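Local structure of DNA alpha-glucosyltransferase (Enterobacteria phage T4, 1XV5) at residues M281-S286 with E312-T318. The protein is a phage glycosyltransferase of the GT-B class, built from two Rossmann-like domains and modelled here with uridine-5'-diphosphate between them. Sequence-based numbering, arbitrary orientation.
Sequences MLERMS and ELGACGT. With UDP (uridine-5'-diphosphate), chain C.
E312 grips the ribose of UDP with both carboxylate oxygens, UDP O3' donating to OE1 (2.7 Å) and O2' to OE2 (2.6 Å), at one end of a buried contact between two helices in the C-terminal Rossmann-like domain of this GT-B fold. Segments 281-286 and 312-316, of helices 278-286 and 308-316, cross at -65° with a closest axis approach of 9.4 Å, and converge at S286 and C316 (CA-CA 5.1 Å). The chain leaves the second helix through a Schellman motif: G317 has phi/psi 95/18, with weak hydrogen bonds from T318 N to L313 O (3.4 Å) and G317 N to G314 O (3.5 Å). C316 (chi1 p) fills the centre, SG 3.4 Å from M285 CG and CB 4.4 Å from L282 CD2. M285 (t, p, p) reaches L313 CD2 with CE (3.4 Å), against I203 of the central strand 199-203. T318 CG2 lies 3.8 Å from M285 CG; its OG1 is hydrogen-bonded to S288 O. M281 CE meets E312 OE2 (3.5 Å). At the convergent end, one water lies 2.9 Å from S286 O and 2.8 Å from C316 O, within hydrogen-bonding reach of both.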
ATOM      1  N   MET A 281       4.085   6.230  13.424  1.00 11.95           N
ATOM      2  CA  MET A 281       4.596   6.975  12.282  1.00 11.45           C
ATOM      3  C   MET A 281       3.650   8.133  11.969  1.00 12.91           C
ATOM      4  O   MET A 281       4.093   9.256  11.739  1.00 12.14           O
ATOM      5  CB  MET A 281       4.724   6.057  11.062  1.00 11.52           C
ATOM      6  CG  MET A 281       5.180   6.749   9.779  1.00 12.23           C
ATOM      7  SD  MET A 281       3.874   7.672   8.929  1.00 13.55           S
ATOM      8  CE  MET A 281       2.941   6.307   8.206  1.00 12.95           C
ATOM      9  N   LEU A 282       2.347   7.864  11.965  1.00 12.14           N
ATOM     10  CA  LEU A 282       1.371   8.915  11.680  1.00 13.91           C
ATOM     11  C   LEU A 282       1.512  10.075  12.666  1.00 13.76           C
ATOM     12  O   LEU A 282       1.376  11.238  12.291  1.00 15.19           O
ATOM     13  CB  LEU A 282      -0.059   8.353  11.723  1.00 13.47           C
ATOM     14  CG  LEU A 282      -0.420   7.358  10.613  1.00 13.10           C
ATOM     15  CD1 LEU A 282      -1.820   6.818  10.839  1.00 16.52           C
ATOM     16  CD2 LEU A 282      -0.337   8.048   9.251  1.00 14.71           C
ATOM     17  N   GLU A 283       1.786   9.760  13.926  1.00 13.06           N
ATOM     18  CA  GLU A 283       1.958  10.797  14.937  1.00 13.19           C
ATOM     19  C   GLU A 283       3.206  11.619  14.605  1.00 13.82           C
ATOM     20  O   GLU A 283       3.166  12.852  14.606  1.00 12.98           O
ATOM     21  CB  GLU A 283       2.080  10.158  16.327  1.00 14.44           C
ATOM     22  CG  GLU A 283       2.286  11.127  17.483  1.00 18.35           C
ATOM     23  CD  GLU A 283       1.180  12.165  17.614  1.00 19.50           C
ATOM     24  OE1 GLU A 283       0.012  11.854  17.301  1.00 22.72           O
ATOM     25  OE2 GLU A 283       1.484  13.293  18.050  1.00 22.55           O
ATOM     26  N   ARG A 284       4.310  10.937  14.306  1.00 13.84           N
ATOM     27  CA  ARG A 284       5.554  11.628  13.970  1.00 13.42           C
ATOM     28  C   ARG A 284       5.403  12.455  12.695  1.00 14.01           C
ATOM     29  O   ARG A 284       5.884  13.593  12.617  1.00 14.08           O
ATOM     30  CB  ARG A 284       6.702  10.628  13.773  1.00 13.32           C
ATOM     31  CG  ARG A 284       7.213   9.974  15.053  1.00 14.01           C
ATOM     32  CD  ARG A 284       8.465   9.134  14.774  1.00 12.35           C
ATOM     33  NE  ARG A 284       8.191   7.933  13.988  1.00 13.87           N
ATOM     34  CZ  ARG A 284       7.834   6.760  14.504  1.00 13.65           C
ATOM     35  NH1 ARG A 284       7.701   6.622  15.818  1.00 13.89           N
ATOM     36  NH2 ARG A 284       7.625   5.717  13.710  1.00 12.27           N
ATOM     37  N   MET A 285       4.736  11.876  11.703  1.00 12.99           N
ATOM     38  CA  MET A 285       4.540  12.547  10.423  1.00 13.00           C
ATOM     39  C   MET A 285       3.656  13.781  10.551  1.00 13.80           C
ATOM     40  O   MET A 285       3.898  14.789   9.886  1.00 12.75           O
ATOM     41  CB  MET A 285       3.923  11.580   9.411  1.00 13.69           C
ATOM     42  CG  MET A 285       3.818  12.128   7.994  1.00 12.30           C
ATOM     43  SD  MET A 285       5.429  12.391   7.207  1.00 13.10           S
ATOM     44  CE  MET A 285       5.886  10.686   6.772  1.00 12.48           C
ATOM     45  N   SER A 286       2.642  13.706  11.413  1.00 13.12           N
ATOM     46  CA  SER A 286       1.725  14.826  11.605  1.00 11.08           C
ATOM     47  C   SER A 286       2.444  16.052  12.157  1.00 13.01           C
ATOM     48  O   SER A 286       1.924  17.170  12.086  1.00 13.07           O
ATOM     49  CB  SER A 286       0.589  14.433  12.557  1.00 11.86           C
ATOM     50  OG  SER A 286       1.072  14.286  13.884  1.00 14.05           O
ATOM     51  N   GLU A 312      -1.592   8.393   3.528  1.00 10.68           N
ATOM     52  CA  GLU A 312      -1.262   8.708   4.904  1.00 11.20           C
ATOM     53  C   GLU A 312      -0.647  10.100   5.049  1.00 11.60           C
ATOM     54  O   GLU A 312      -0.901  10.789   6.029  1.00 10.33           O
ATOM     55  CB  GLU A 312      -0.340   7.617   5.465  1.00 12.01           C
ATOM     56  CG  GLU A 312      -1.103   6.313   5.710  1.00 12.65           C
ATOM     57  CD  GLU A 312      -0.217   5.094   5.914  1.00 15.78           C
ATOM     58  OE1 GLU A 312      -0.744   4.079   6.418  1.00 16.23           O
ATOM     59  OE2 GLU A 312       0.983   5.133   5.563  1.00 13.39           O
ATOM     60  N   LEU A 313       0.141  10.528   4.069  1.00 12.92           N
ATOM     61  CA  LEU A 313       0.745  11.858   4.152  1.00 14.11           C
ATOM     62  C   LEU A 313      -0.315  12.956   4.162  1.00 14.29           C
ATOM     63  O   LEU A 313      -0.292  13.857   5.005  1.00 15.36           O
ATOM     64  CB  LEU A 313       1.713  12.091   2.986  1.00 14.75           C
ATOM     65  CG  LEU A 313       2.898  11.125   2.913  1.00 15.64           C
ATOM     66  CD1 LEU A 313       3.914  11.644   1.904  1.00 16.47           C
ATOM     67  CD2 LEU A 313       3.541  10.991   4.291  1.00 17.16           C
ATOM     68  N   GLY A 314      -1.250  12.883   3.225  1.00 15.45           N
ATOM     69  CA  GLY A 314      -2.286  13.895   3.172  1.00 15.19           C
ATOM     70  C   GLY A 314      -3.244  13.808   4.344  1.00 15.67           C
ATOM     71  O   GLY A 314      -3.691  14.822   4.876  1.00 15.75           O
ATOM     72  N   ALA A 315      -3.545  12.587   4.764  1.00 14.06           N
ATOM     73  CA  ALA A 315      -4.480  12.380   5.859  1.00 14.15           C
ATOM     74  C   ALA A 315      -4.023  12.871   7.228  1.00 13.15           C
ATOM     75  O   ALA A 315      -4.846  13.336   8.014  1.00 12.55           O
ATOM     76  CB  ALA A 315      -4.859  10.904   5.936  1.00 13.69           C
ATOM     77  N   CYS A 316      -2.728  12.784   7.525  1.00 11.86           N
ATOM     78  CA  CYS A 316      -2.256  13.211   8.834  1.00 12.71           C
ATOM     79  C   CYS A 316      -1.891  14.694   8.925  1.00 12.16           C
ATOM     80  O   CYS A 316      -1.541  15.183   9.991  1.00 13.39           O
ATOM     81  CB  CYS A 316      -1.079  12.342   9.299  1.00 13.72           C
ATOM     82  SG  CYS A 316       0.490  12.663   8.489  1.00 15.36           S
ATOM     83  N   GLY A 317      -1.957  15.409   7.808  1.00 13.65           N
ATOM     84  CA  GLY A 317      -1.677  16.832   7.875  1.00 13.06           C
ATOM     85  C   GLY A 317      -0.298  17.373   7.568  1.00 12.67           C
ATOM     86  O   GLY A 317       0.017  18.493   7.973  1.00 14.14           O
ATOM     87  N   THR A 318       0.544  16.604   6.892  1.00 12.77           N
ATOM     88  CA  THR A 318       1.851  17.133   6.518  1.00 13.55           C
ATOM     89  C   THR A 318       1.679  17.531   5.055  1.00 14.16           C
ATOM     90  O   THR A 318       0.626  17.287   4.473  1.00 14.34           O
ATOM     91  CB  THR A 318       2.979  16.071   6.626  1.00 13.99           C
ATOM     92  OG1 THR A 318       4.242  16.692   6.340  1.00 13.02           O
ATOM     93  CG2 THR A 318       2.754  14.935   5.638  1.00 13.38           C
TER
HETATM   94  N1  UDP C1402       3.834   0.356   6.949  1.00 14.65           N
HETATM   95  C2  UDP C1402       3.957   0.268   8.321  1.00 15.39           C
HETATM   96  N3  UDP C1402       5.227   0.009   8.771  1.00 15.20           N
HETATM   97  C4  UDP C1402       6.363  -0.158   8.000  1.00 15.59           C
HETATM   98  C5  UDP C1402       6.152  -0.039   6.590  1.00 15.10           C
HETATM   99  C6  UDP C1402       4.923   0.205   6.124  1.00 15.14           C
HETATM  100  O2  UDP C1402       3.014   0.417   9.080  1.00 17.04           O
HETATM  101  O4  UDP C1402       7.440  -0.385   8.550  1.00 15.42           O
HETATM  102  C1' UDP C1402       2.495   0.608   6.404  1.00 15.00           C
HETATM  103  C2' UDP C1402       2.371   1.882   5.576  1.00 14.74           C
HETATM  104  O2' UDP C1402       2.222   3.015   6.405  1.00 16.48           O
HETATM  105  C3' UDP C1402       1.139   1.544   4.749  1.00 15.37           C
HETATM  106  C4' UDP C1402       1.389   0.075   4.410  1.00 15.24           C
HETATM  107  O4' UDP C1402       2.184  -0.440   5.512  1.00 15.06           O
HETATM  108  O3' UDP C1402      -0.026   1.664   5.565  1.00 14.08           O
HETATM  109  C5' UDP C1402       2.122  -0.166   3.105  1.00 11.90           C
HETATM  110  O5' UDP C1402       1.221  -0.025   2.014  1.00 14.32           O
HETATM  111  PA  UDP C1402       1.592   0.773   0.683  1.00 13.76           P
HETATM  112  O1A UDP C1402       0.396   0.677  -0.180  1.00 13.92           O
HETATM  113  O2A UDP C1402       2.110   2.115   1.058  1.00 15.24           O
HETATM  114  O3A UDP C1402       2.835  -0.049   0.007  1.00 14.14           O
HETATM  115  PB  UDP C1402       3.209  -1.644  -0.014  1.00 15.09           P
HETATM  116  O1B UDP C1402       3.828  -1.919  -1.336  1.00 14.27           O
HETATM  117  O2B UDP C1402       3.972  -1.948   1.218  1.00 17.29           O
HETATM  118  O3B UDP C1402       1.805  -2.383   0.053  1.00 16.48           O
HETATM  119  O   HOH W   1      -0.785  17.588  11.102  1.00 13.32           O